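Putative thioesterase II (Thermobifida fusca, PDB 3BBJ) probably hydrolyses acyl thioesters such as acyl-CoA, being a putative thioesterase built from two hotdog domains in one chain. Local coordinates at residues 7-15 with 40-48; 57-65 with 217-227. All coordinates share one frame; numbering follows the deposited sequence.

Interaction 1. Residues 7-15 with 40-48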
loop_
_atom_site.group_PDB
_atom_site.type_symbol
_atom_site.label_atom_id
_atom_site.label_comp_id
_atom_site.label_asym_id
_atom_site.label_seq_id
_atom_site.Cartn_x
_atom_site.Cartn_y
_atom_site.Cartn_z
ATOM N N ARG A 7 -0.343 -23.573 -17.447
ATOM C CA ARG A 7 -1.718 -23.032 -17.546
ATOM C C ARG A 7 -1.776 -21.497 -17.362
ATOM O O ARG A 7 -2.508 -20.805 -18.049
ATOM C CB ARG A 7 -2.627 -23.670 -16.494
ATOM C CG ARG A 7 -4.089 -23.400 -16.732
ATOM C CD ARG A 7 -4.918 -23.621 -15.508
ATOM N NE ARG A 7 -6.324 -23.361 -15.827
ATOM C CZ ARG A 7 -7.250 -24.297 -16.042
ATOM N NH1 ARG A 7 -6.979 -25.595 -15.917
ATOM N NH2 ARG A 7 -8.479 -23.921 -16.346
ATOM N N PHE A 8 -0.998 -20.995 -16.417
ATOM C CA PHE A 8 -0.883 -19.560 -16.135
ATOM C C PHE A 8 -0.444 -18.746 -17.341
ATOM O O PHE A 8 -0.998 -17.675 -17.601
ATOM C CB PHE A 8 0.132 -19.374 -15.013
ATOM C CG PHE A 8 0.360 -17.938 -14.603
ATOM C CD1 PHE A 8 -0.518 -17.308 -13.739
ATOM C CD2 PHE A 8 1.501 -17.247 -15.025
ATOM C CE1 PHE A 8 -0.285 -15.989 -13.321
ATOM C CE2 PHE A 8 1.735 -15.927 -14.615
ATOM C CZ PHE A 8 0.838 -15.311 -13.761
ATOM N N ASP A 9 0.573 -19.230 -18.055
ATOM C CA ASP A 9 1.061 -18.531 -19.266
ATOM C C ASP A 9 -0.084 -18.319 -20.269
ATOM O O ASP A 9 -0.258 -17.236 -20.816
ATOM C CB ASP A 9 2.187 -19.315 -19.948
ATOM C CG ASP A 9 3.512 -19.240 -19.192
ATOM O OD1 ASP A 9 3.687 -18.295 -18.387
ATOM O OD2 ASP A 9 4.386 -20.125 -19.423
ATOM N N SER A 10 -0.860 -19.369 -20.496
ATOM C CA SER A 10 -2.004 -19.310 -21.398
ATOM C C SER A 10 -3.138 -18.465 -20.830
ATOM O O SER A 10 -3.694 -17.599 -21.516
ATOM C CB SER A 10 -2.525 -20.731 -21.677
ATOM O OG SER A 10 -3.803 -20.712 -22.300
ATOM N N ALA A 11 -3.475 -18.731 -19.573
ATOM C CA ALA A 11 -4.559 -18.039 -18.882
ATOM C C ALA A 11 -4.391 -16.516 -18.738
ATOM O O ALA A 11 -5.381 -15.792 -18.650
ATOM C CB ALA A 11 -4.765 -18.656 -17.492
ATOM N N THR A 12 -3.153 -16.034 -18.703
ATOM C CA THR A 12 -2.891 -14.621 -18.427
ATOM C C THR A 12 -2.456 -13.790 -19.632
ATOM O O THR A 12 -2.108 -12.623 -19.479
ATOM C CB THR A 12 -1.811 -14.486 -17.300
ATOM O OG1 THR A 12 -0.570 -15.088 -17.729
ATOM C CG2 THR A 12 -2.286 -15.174 -16.020
ATOM N N GLU A 13 -2.456 -14.363 -20.830
ATOM C CA GLU A 13 -2.019 -13.607 -22.000
ATOM C C GLU A 13 -3.041 -12.539 -22.356
ATOM O O GLU A 13 -4.236 -12.791 -22.320
ATOM C CB GLU A 13 -1.765 -14.523 -23.214
ATOM C CG GLU A 13 -3.004 -15.210 -23.792
ATOM C CD GLU A 13 -2.785 -15.771 -25.200
ATOM O OE1 GLU A 13 -2.030 -15.155 -25.996
ATOM O OE2 GLU A 13 -3.402 -16.824 -25.512
ATOM N N VAL A 14 -2.553 -11.350 -22.693
ATOM C CA VAL A 14 -3.405 -10.224 -23.073
ATOM C C VAL A 14 -3.005 -9.792 -24.474
ATOM O O VAL A 14 -1.817 -9.695 -24.792
ATOM C CB VAL A 14 -3.295 -9.047 -22.054
ATOM C CG1 VAL A 14 -3.421 -9.576 -20.616
ATOM C CG2 VAL A 14 -1.996 -8.273 -22.214
ATOM N N VAL A 15 -3.996 -9.557 -25.325
ATOM C CA VAL A 15 -3.735 -9.231 -26.730
ATOM C C VAL A 15 -4.079 -7.791 -26.992
ATOM O O VAL A 15 -5.143 -7.323 -26.615
ATOM C CB VAL A 15 -4.529 -10.148 -27.712
ATOM C CG1 VAL A 15 -4.357 -9.697 -29.141
ATOM C CG2 VAL A 15 -4.079 -11.597 -27.573
ATOM N N TYR A 40 -5.203 -12.868 -9.940
ATOM C CA TYR A 40 -5.230 -13.246 -11.348
ATOM C C TYR A 40 -5.544 -12.035 -12.232
ATOM O O TYR A 40 -4.934 -11.858 -13.278
ATOM C CB TYR A 40 -6.231 -14.401 -11.571
ATOM C CG TYR A 40 -6.496 -14.719 -13.034
ATOM C CD1 TYR A 40 -5.518 -15.291 -13.837
ATOM C CD2 TYR A 40 -7.734 -14.430 -13.609
ATOM C CE1 TYR A 40 -5.771 -15.568 -15.162
ATOM C CE2 TYR A 40 -7.993 -14.704 -14.933
ATOM C CZ TYR A 40 -7.017 -15.272 -15.711
ATOM O OH TYR A 40 -7.305 -15.554 -17.036
ATOM N N LEU A 41 -6.479 -11.203 -11.792
ATOM C CA LEU A 41 -6.854 -9.991 -12.516
ATOM C C LEU A 41 -5.716 -8.964 -12.473
ATOM O O LEU A 41 -5.548 -8.158 -13.402
ATOM C CB LEU A 41 -8.119 -9.375 -11.929
ATOM C CG LEU A 41 -9.358 -10.260 -11.726
ATOM C CD1 LEU A 41 -10.467 -9.396 -11.207
ATOM C CD2 LEU A 41 -9.815 -10.977 -13.009
HETATM N N MSE A 42 -4.933 -8.992 -11.388
HETATM C CA MSE A 42 -3.747 -8.138 -11.285
HETATM C C MSE A 42 -2.673 -8.510 -12.311
HETATM O O MSE A 42 -2.078 -7.638 -12.941
HETATM C CB MSE A 42 -3.188 -8.172 -9.865
HETATM C CG MSE A 42 -3.982 -7.240 -8.905
HETATM SE SE MSE A 42 -3.696 -7.539 -7.009
HETATM C CE MSE A 42 -1.791 -7.892 -7.045
ATOM N N THR A 43 -2.467 -9.809 -12.477
ATOM C CA THR A 43 -1.477 -10.379 -13.370
ATOM C C THR A 43 -1.716 -9.921 -14.805
ATOM O O THR A 43 -0.785 -9.553 -15.533
ATOM C CB THR A 43 -1.535 -11.934 -13.285
ATOM O OG1 THR A 43 -1.031 -12.366 -12.006
ATOM C CG2 THR A 43 -0.725 -12.567 -14.376
ATOM N N VAL A 44 -2.986 -9.947 -15.187
ATOM C CA VAL A 44 -3.429 -9.528 -16.512
ATOM C C VAL A 44 -3.250 -8.021 -16.692
ATOM O O VAL A 44 -2.788 -7.565 -17.745
ATOM C CB VAL A 44 -4.906 -9.939 -16.740
ATOM C CG1 VAL A 44 -5.550 -9.100 -17.835
ATOM C CG2 VAL A 44 -4.999 -11.430 -17.069
ATOM N N LEU A 45 -3.611 -7.245 -15.675
ATOM C CA LEU A 45 -3.457 -5.806 -15.747
ATOM C C LEU A 45 -1.980 -5.447 -15.751
ATOM O O LEU A 45 -1.569 -4.536 -16.469
ATOM C CB LEU A 45 -4.163 -5.106 -14.588
ATOM C CG LEU A 45 -5.693 -5.045 -14.558
ATOM C CD1 LEU A 45 -6.108 -4.050 -13.454
ATOM C CD2 LEU A 45 -6.293 -4.636 -15.913
ATOM N N GLN A 46 -1.169 -6.172 -14.983
ATOM C CA GLN A 46 0.267 -5.905 -14.980
ATOM C C GLN A 46 0.824 -6.023 -16.383
ATOM O O GLN A 46 1.668 -5.208 -16.777
ATOM C CB GLN A 46 1.028 -6.841 -14.023
ATOM C CG GLN A 46 2.556 -6.619 -14.021
ATOM C CD GLN A 46 3.283 -7.434 -12.953
ATOM O OE1 GLN A 46 3.086 -7.226 -11.761
ATOM N NE2 GLN A 46 4.156 -8.351 -13.388
ATOM N N ARG A 47 0.376 -7.052 -17.114
ATOM C CA ARG A 47 0.846 -7.306 -18.481
ATOM C C ARG A 47 0.538 -6.157 -19.420
ATOM O O ARG A 47 1.366 -5.773 -20.244
ATOM C CB ARG A 47 0.225 -8.590 -19.056
ATOM C CG ARG A 47 0.912 -9.842 -18.591
ATOM C CD ARG A 47 0.734 -11.008 -19.551
ATOM N NE ARG A 47 1.870 -11.921 -19.446
ATOM C CZ ARG A 47 2.008 -12.882 -18.534
ATOM N NH1 ARG A 47 1.081 -13.098 -17.614
ATOM N NH2 ARG A 47 3.103 -13.638 -18.539
ATOM N N SER A 48 -0.673 -5.627 -19.299
ATOM C CA SER A 48 -1.093 -4.505 -20.102
ATOM C C SER A 48 -0.209 -3.294 -19.861
ATOM O O SER A 48 0.125 -2.563 -20.792
ATOM C CB SER A 48 -2.546 -4.146 -19.778
ATOM O OG SER A 48 -2.709 -3.793 -18.413
#

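Interaction 2. Residues 57-65 with 217-227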
loop_
_atom_site.group_PDB
_atom_site.type_symbol
_atom_site.label_atom_id
_atom_site.label_comp_id
_atom_site.label_asym_id
_atom_site.label_seq_id
_atom_site.Cartn_x
_atom_site.Cartn_y
_atom_site.Cartn_z
ATOM N N HIS A 57 9.904 -3.532 -15.397
ATOM C CA HIS A 57 9.304 -4.055 -14.150
ATOM C C HIS A 57 8.286 -3.183 -13.485
ATOM O O HIS A 57 8.386 -1.967 -13.515
ATOM C CB HIS A 57 10.397 -4.303 -13.109
ATOM C CG HIS A 57 11.544 -5.081 -13.643
ATOM N ND1 HIS A 57 12.834 -4.603 -13.635
ATOM C CD2 HIS A 57 11.584 -6.273 -14.277
ATOM C CE1 HIS A 57 13.632 -5.490 -14.203
ATOM N NE2 HIS A 57 12.897 -6.512 -14.603
ATOM N N ALA A 58 7.348 -3.848 -12.824
ATOM C CA ALA A 58 6.293 -3.207 -12.040
ATOM C C ALA A 58 6.813 -3.067 -10.610
ATOM O O ALA A 58 6.772 -4.028 -9.828
ATOM C CB ALA A 58 5.044 -4.057 -12.075
ATOM N N VAL A 59 7.313 -1.875 -10.277
ATOM C CA VAL A 59 7.982 -1.652 -8.988
ATOM C C VAL A 59 7.025 -1.283 -7.860
ATOM O O VAL A 59 7.232 -1.718 -6.720
ATOM C CB VAL A 59 9.154 -0.658 -9.129
ATOM C CG1 VAL A 59 9.675 -0.239 -7.774
ATOM C CG2 VAL A 59 10.278 -1.334 -9.955
ATOM N N SER A 60 5.995 -0.485 -8.165
ATOM C CA SER A 60 4.893 -0.266 -7.218
ATOM C C SER A 60 3.593 -0.324 -7.981
ATOM O O SER A 60 3.416 0.391 -8.960
ATOM C CB SER A 60 4.982 1.075 -6.487
ATOM O OG SER A 60 6.266 1.255 -5.932
ATOM N N SER A 61 2.679 -1.163 -7.495
ATOM C CA SER A 61 1.391 -1.360 -8.121
ATOM C C SER A 61 0.282 -1.226 -7.074
ATOM O O SER A 61 0.266 -1.964 -6.095
ATOM C CB SER A 61 1.359 -2.748 -8.763
ATOM O OG SER A 61 2.494 -2.963 -9.598
ATOM N N SER A 62 -0.629 -0.279 -7.298
ATOM C CA SER A 62 -1.807 -0.057 -6.452
ATOM C C SER A 62 -3.073 -0.338 -7.236
ATOM O O SER A 62 -3.306 0.249 -8.311
ATOM C CB SER A 62 -1.867 1.379 -5.954
ATOM O OG SER A 62 -1.473 2.272 -6.973
ATOM N N TYR A 63 -3.905 -1.209 -6.672
ATOM C CA TYR A 63 -5.115 -1.645 -7.325
ATOM C C TYR A 63 -6.335 -1.383 -6.446
ATOM O O TYR A 63 -6.343 -1.697 -5.242
ATOM C CB TYR A 63 -5.032 -3.141 -7.612
ATOM C CG TYR A 63 -3.924 -3.596 -8.546
ATOM C CD1 TYR A 63 -4.132 -3.631 -9.921
ATOM C CD2 TYR A 63 -2.706 -4.073 -8.053
ATOM C CE1 TYR A 63 -3.162 -4.052 -10.782
ATOM C CE2 TYR A 63 -1.717 -4.527 -8.920
ATOM C CZ TYR A 63 -1.954 -4.495 -10.294
ATOM O OH TYR A 63 -1.011 -4.925 -11.196
ATOM N N HIS A 64 -7.378 -0.838 -7.071
ATOM C CA HIS A 64 -8.673 -0.625 -6.414
ATOM C C HIS A 64 -9.716 -1.497 -7.087
ATOM O O HIS A 64 -9.867 -1.423 -8.297
ATOM C CB HIS A 64 -9.047 0.847 -6.459
ATOM C CG HIS A 64 -8.271 1.669 -5.480
ATOM N ND1 HIS A 64 -8.806 2.099 -4.287
ATOM C CD2 HIS A 64 -6.976 2.071 -5.479
ATOM C CE1 HIS A 64 -7.889 2.787 -3.627
ATOM N NE2 HIS A 64 -6.768 2.773 -4.321
ATOM N N PHE A 65 -10.404 -2.330 -6.300
ATOM C CA PHE A 65 -11.358 -3.333 -6.802
ATOM C C PHE A 65 -12.753 -2.802 -6.664
ATOM O O PHE A 65 -13.172 -2.469 -5.566
ATOM C CB PHE A 65 -11.245 -4.645 -6.008
ATOM C CG PHE A 65 -9.944 -5.344 -6.202
ATOM C CD1 PHE A 65 -8.825 -4.954 -5.496
ATOM C CD2 PHE A 65 -9.825 -6.380 -7.127
ATOM C CE1 PHE A 65 -7.587 -5.583 -5.721
ATOM C CE2 PHE A 65 -8.601 -7.019 -7.335
ATOM C CZ PHE A 65 -7.485 -6.620 -6.637
ATOM N N THR A 217 -11.418 -7.958 -1.739
ATOM C CA THR A 217 -10.379 -6.951 -1.567
ATOM C C THR A 217 -10.926 -5.607 -1.951
ATOM O O THR A 217 -11.646 -5.476 -2.934
ATOM C CB THR A 217 -9.151 -7.227 -2.443
ATOM O OG1 THR A 217 -8.699 -8.551 -2.192
ATOM C CG2 THR A 217 -8.026 -6.253 -2.127
ATOM N N VAL A 218 -10.587 -4.600 -1.152
ATOM C CA VAL A 218 -10.950 -3.240 -1.468
ATOM C C VAL A 218 -9.754 -2.568 -2.141
ATOM O O VAL A 218 -9.920 -1.921 -3.178
ATOM C CB VAL A 218 -11.408 -2.477 -0.233
ATOM C CG1 VAL A 218 -11.535 -1.005 -0.573
ATOM C CG2 VAL A 218 -12.729 -3.057 0.266
ATOM N N GLU A 219 -8.558 -2.742 -1.557
ATOM C CA GLU A 219 -7.342 -2.132 -2.077
ATOM C C GLU A 219 -6.156 -3.043 -1.833
ATOM O O GLU A 219 -6.058 -3.643 -0.796
ATOM C CB GLU A 219 -7.112 -0.757 -1.410
ATOM C CG GLU A 219 -6.094 0.195 -2.139
ATOM C CD GLU A 219 -4.635 -0.175 -1.963
ATOM O OE1 GLU A 219 -4.243 -0.677 -0.891
ATOM O OE2 GLU A 219 -3.858 0.065 -2.914
ATOM N N LEU A 220 -5.266 -3.170 -2.815
ATOM C CA LEU A 220 -3.992 -3.865 -2.636
ATOM C C LEU A 220 -2.924 -3.060 -3.346
ATOM O O LEU A 220 -3.089 -2.686 -4.515
ATOM C CB LEU A 220 -4.039 -5.304 -3.184
ATOM C CG LEU A 220 -2.776 -6.179 -3.109
ATOM C CD1 LEU A 220 -3.102 -7.657 -3.277
ATOM C CD2 LEU A 220 -1.727 -5.767 -4.140
ATOM N N THR A 221 -1.854 -2.763 -2.611
ATOM C CA THR A 221 -0.642 -2.187 -3.143
ATOM C C THR A 221 0.516 -3.124 -2.802
ATOM O O THR A 221 0.633 -3.584 -1.670
ATOM C CB THR A 221 -0.305 -0.836 -2.540
ATOM O OG1 THR A 221 -1.311 0.119 -2.896
ATOM C CG2 THR A 221 1.052 -0.360 -3.072
ATOM N N TRP A 222 1.352 -3.414 -3.790
ATOM C CA TRP A 222 2.507 -4.268 -3.579
ATOM C C TRP A 222 3.759 -3.743 -4.317
ATOM O O TRP A 222 3.679 -3.098 -5.353
ATOM C CB TRP A 222 2.182 -5.727 -3.931
ATOM C CG TRP A 222 2.283 -6.047 -5.370
ATOM C CD1 TRP A 222 1.297 -5.950 -6.294
ATOM C CD2 TRP A 222 3.437 -6.532 -6.063
ATOM N NE1 TRP A 222 1.756 -6.334 -7.523
ATOM C CE2 TRP A 222 3.073 -6.683 -7.416
ATOM C CE3 TRP A 222 4.744 -6.839 -5.676
ATOM C CZ2 TRP A 222 3.968 -7.135 -8.387
ATOM C CZ3 TRP A 222 5.630 -7.283 -6.632
ATOM C CH2 TRP A 222 5.237 -7.437 -7.976
ATOM N N HIS A 223 4.913 -4.005 -3.735
ATOM C CA HIS A 223 6.166 -3.483 -4.254
ATOM C C HIS A 223 7.158 -4.596 -4.592
ATOM O O HIS A 223 7.348 -5.527 -3.806
ATOM C CB HIS A 223 6.793 -2.562 -3.203
ATOM C CG HIS A 223 5.890 -1.466 -2.742
ATOM N ND1 HIS A 223 5.460 -0.461 -3.579
ATOM C CD2 HIS A 223 5.364 -1.192 -1.528
ATOM C CE1 HIS A 223 4.697 0.378 -2.904
ATOM N NE2 HIS A 223 4.618 -0.044 -1.657
ATOM N N LEU A 224 7.794 -4.471 -5.750
ATOM C CA LEU A 224 8.827 -5.402 -6.204
ATOM C C LEU A 224 10.151 -4.840 -5.730
ATOM O O LEU A 224 10.485 -3.724 -6.102
ATOM C CB LEU A 224 8.856 -5.485 -7.728
ATOM C CG LEU A 224 9.891 -6.439 -8.329
ATOM C CD1 LEU A 224 9.604 -7.875 -7.888
ATOM C CD2 LEU A 224 9.902 -6.313 -9.846
ATOM N N ARG A 225 10.909 -5.623 -4.956
ATOM C CA ARG A 225 12.128 -5.155 -4.300
ATOM C C ARG A 225 13.449 -5.702 -4.849
ATOM O O ARG A 225 14.510 -5.097 -4.655
ATOM C CB ARG A 225 12.041 -5.502 -2.815
ATOM C CG ARG A 225 10.811 -4.900 -2.082
ATOM C CD ARG A 225 10.616 -3.421 -2.374
ATOM N NE ARG A 225 11.865 -2.654 -2.232
ATOM C CZ ARG A 225 12.391 -2.245 -1.074
ATOM N NH1 ARG A 225 11.805 -2.520 0.088
ATOM N NH2 ARG A 225 13.520 -1.546 -1.077
ATOM N N ALA A 226 13.374 -6.870 -5.480
ATOM C CA ALA A 226 14.510 -7.549 -6.098
ATOM C C ALA A 226 13.943 -8.448 -7.188
ATOM O O ALA A 226 12.753 -8.779 -7.171
ATOM C CB ALA A 226 15.254 -8.392 -5.077
ATOM N N ILE A 227 14.790 -8.808 -8.149
ATOM C CA ILE A 227 14.417 -9.677 -9.241
ATOM C C ILE A 227 14.666 -11.108 -8.775
ATOM O O ILE A 227 15.814 -11.482 -8.536
ATOM C CB ILE A 227 15.273 -9.393 -10.492
ATOM C CG1 ILE A 227 15.086 -7.937 -10.972
ATOM C CG2 ILE A 227 14.949 -10.396 -11.600
ATOM C CD1 ILE A 227 13.687 -7.582 -11.488
HETATM O O HOH W 1 4.415 -3.652 -8.178
HETATM O O HOH W 2 1.402 -5.622 -10.520
HETATM O O HOH W 3 -11.315 1.100 -3.942
HETATM O O HOH W 4 -14.068 -4.222 -3.746
#

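Interaction 1. Residues 7-15 with 40-48
Helix 7-11 passes helix 40-48 at 61°, its axis 11.3 Å away at closest approach, and the chain comes nearest just after the short helix ends, where Thr12 sits opposite Val44. The wide spacing is bridged by side chains. Tyr40 reaches out from the longer helix with CG anti to the backbone N (chi1 171°), and its OH donates to the Ala11 carbonyl, OH to O 2.5 Å, approaching from above the carbonyl plane. That oxygen lies at the edge of the tyrosine ring. Thr12 turns its two branches to different tasks: OG1 folds back on its own helix to donate to Phe8 O at 2.6 Å, while CG2 fits between Tyr40 and Thr43, only 3.5 Å from Thr43 CG2. The same methyl of Thr43 meets the end of the Phe8 ring, whose face Thr12 CG2 overlies. Farther on, Val14 CG1 packs on Val44 CG1, and Val14 CG2 on Arg47 CB, the extended arginine running on past Thr12 O. Tyr40 OH also accepts from Asp27 N, and its ring stacks on Tyr30. Around this core, Val44 reaches strands 21-26 and 72-82, while Thr43 and Arg47 rest against helix 191-198.

Interaction 2. Residues 57-65 with 217-227
The two hotdog domains of the chain are joined edge to edge here: strand 57-65 of the N-terminal acyl-CoA thioesterase domain pairs antiparallel with strand 219-224 of the C-terminal one, the domain pairing of a double hotdog. Ser61 with Trp222 and Tyr63 with Leu220 are the hydrogen-bonded pairs, the shortest bond being Tyr63 N to Leu220 O at 2.7 Å. On the face carrying Ser60, Ser62 and His64, Ser60 OG donates to His223 ND1 at 3.0 Å, tilted 20° from the imidazole plane. Glu219, its CG anti to the backbone N (chi1 -163°), lays that carbon over one face of the His64 ring, and a bend at chi2 turns the carboxylate so that OE2 accepts from Thr221 OG1 through its syn lone pair. This face meets the second subunit, where Ser62 and His64 bond reciprocally with His64 and Ser62 of that chain. The other face lies under helix 38-51, with Met42 against Tyr63 and Leu220. There Tyr63 and Trp222 point the same way side by side, the tyrosine CE2 at the indole edge. One water ties this group together, 2.6 Å from Tyr63 OH, accepting from Trp222 NE1 at 3.1 Å and lying 3.0 Å from Ser61 OG.

Overall arrangement
From the N terminus, after the hairpin of strands 14-18 and 21-26, helix 38-51 comes back against residues 7-15, and interaction 1 closes the first, short loop. The chain then leaves that helix for strand 57-65, where interaction 2 opens, and runs through the rest of the N-terminal domain and much of the C-terminal one before 217-227 returns to close it. The two loops stand in series, neither crossing the other. They nevertheless meet in space, because the helix of interaction 1 lies on the strands of interaction 2: Met42 CE touches Trp222, and Gln46 reaches the indole. Interaction 1 thus fixes the N-terminal segment to the helix, and interaction 2 joins the two hotdog domains beneath it.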